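PDB 6BRM: putative metal-dependent isothiocyanate hydrolase SaxA from Pectobacterium carotovorum, which hydrolyses isothiocyanates using a two-zinc site of the metallo-beta-lactamase superfamily. Local coordinates for the interface of chains A and B. Coordinates in Å, arbitrary orientation; residue numbers count along the deposited sequence, not the author numbering. Chains: chain A/B, Putative metal-dependent isothiocyanate hydrolase SaxA.

The interface of chains A and B. Residues chain A 169, 173; chain B 125-126, 128, 134, 144-146.
A:Lys169 reaches across the interface of the two copies and sets its ammonium group against the backbone carbonyl of B:Gly126, with a hydrogen bond of 2.7 Å from NZ to O. The bond is not aimed at a lone pair: the ammonium nitrogen stands above the carbonyl plane, 37° out of it. The side chain leaves the helix with CG anti to the backbone N (chi1 179°) and bends at CG–CD, a turn that carries the amine down to B:Gly126. On the way, its CD methylene sits above the CE1 rim of the B:Tyr134 ring, 3.7 Å from CE1, and not over the ring centre. The phenol is anchored from within chain B, its OH donating in the carbonyl plane to B:Gly144 O at 3.0 Å. From another side the carboxylate of B:Asp145 forms a longer salt bridge, OD1 lying 3.6 Å from A:Lys169 NZ. The amine is thus held by the carbonyl and, more loosely, by the acid, while CD packs against the tyrosine rim.

One helical turn further on, A:Lys173 meets B:Asp125 from the opposite direction. Its NZ hydrogen-bonds and salt-bridges to OD1 at 3.1 Å, approaching from above the carboxylate plane; the second contact, to OD2, is weak. The aliphatic end of A:Lys173 also passes B:Asp145, CD being 3.7 Å from OD1. B:Asp145 OD1 therefore bridges to the amine of A:Lys169 but meets A:Lys173 through its methylenes; the two acids together probably balance the paired positive charges.

The lysines belong to the first turns of helix 169-178, which follows shortly after the zinc-binding Asp164 in the sequence. Opposite them lie loops of chain B, one leading from B:Asp125 and B:Gly126 to the zinc ligand B:His128, the other following helix 137-143. The contact therefore borders one metal-site loop of the metallo-beta-lactamase fold, and two-fold symmetry repeats it with the chains exchanged, as in a possible dimer.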
# COMPACT_ATOMS: atom_id res chain seq x y z
N LYS A 169 -2.27 5.04 -1.28
CA LYS A 169 -3.65 4.63 -1.03
C LYS A 169 -3.91 4.18 0.41
O LYS A 169 -4.92 4.58 0.98
CB LYS A 169 -4.08 3.54 -2.02
CG LYS A 169 -5.50 3.02 -1.81
CD LYS A 169 -5.98 2.14 -2.95
CE LYS A 169 -5.18 0.85 -3.04
NZ LYS A 169 -5.71 -0.04 -4.11
N LYS A 173 -7.21 5.12 2.55
CA LYS A 173 -8.12 4.15 3.19
C LYS A 173 -8.17 4.28 4.72
O LYS A 173 -9.20 3.99 5.32
CB LYS A 173 -7.76 2.70 2.80
CG LYS A 173 -8.33 2.24 1.47
CD LYS A 173 -8.00 0.78 1.20
CE LYS A 173 -6.56 0.59 0.73
NZ LYS A 173 -5.89 -0.62 1.26
N ASP B 125 -2.86 -6.50 -1.32
CA ASP B 125 -3.24 -5.10 -1.57
C ASP B 125 -2.35 -4.53 -2.66
O ASP B 125 -1.13 -4.58 -2.55
CB ASP B 125 -3.14 -4.25 -0.30
CG ASP B 125 -3.83 -2.88 -0.45
OD1 ASP B 125 -5.03 -2.85 -0.77
OD2 ASP B 125 -3.17 -1.85 -0.23
N GLY B 126 -2.96 -4.01 -3.72
CA GLY B 126 -2.25 -3.34 -4.81
C GLY B 126 -2.63 -1.88 -4.86
O GLY B 126 -3.36 -1.39 -3.99
N HIS B 128 -4.08 0.56 -7.99
CA HIS B 128 -4.54 0.63 -9.38
C HIS B 128 -4.36 2.05 -9.92
O HIS B 128 -5.33 2.71 -10.31
CB HIS B 128 -6.01 0.17 -9.45
CG HIS B 128 -6.45 -0.29 -10.80
ND1 HIS B 128 -5.79 0.04 -11.97
CD2 HIS B 128 -7.51 -1.05 -11.17
CE1 HIS B 128 -6.42 -0.51 -13.00
NE2 HIS B 128 -7.47 -1.16 -12.54
N TYR B 134 -4.40 8.88 -6.74
CA TYR B 134 -5.17 8.63 -5.51
C TYR B 134 -5.30 9.84 -4.56
O TYR B 134 -6.04 9.77 -3.58
CB TYR B 134 -4.64 7.39 -4.77
CG TYR B 134 -5.06 6.10 -5.43
CD1 TYR B 134 -6.30 5.54 -5.17
CD2 TYR B 134 -4.23 5.45 -6.34
CE1 TYR B 134 -6.71 4.36 -5.78
CE2 TYR B 134 -4.62 4.27 -6.96
CZ TYR B 134 -5.85 3.73 -6.68
OH TYR B 134 -6.24 2.55 -7.28
N GLY B 144 -10.32 2.60 -7.60
CA GLY B 144 -10.73 1.83 -6.42
C GLY B 144 -9.70 0.85 -5.91
O GLY B 144 -8.49 1.06 -6.08
N ASP B 145 -10.18 -0.21 -5.27
CA ASP B 145 -9.36 -1.33 -4.83
C ASP B 145 -9.40 -2.45 -5.87
O ASP B 145 -10.41 -2.64 -6.55
CB ASP B 145 -9.85 -1.86 -3.48
CG ASP B 145 -9.78 -0.82 -2.37
OD1 ASP B 145 -8.78 -0.08 -2.30
OD2 ASP B 145 -10.72 -0.76 -1.56
N ALA B 146 -8.29 -3.18 -5.98
CA ALA B 146 -8.20 -4.36 -6.84
C ALA B 146 -7.10 -5.29 -6.33
O ALA B 146 -5.92 -4.95 -6.41
CB ALA B 146 -7.94 -3.95 -8.28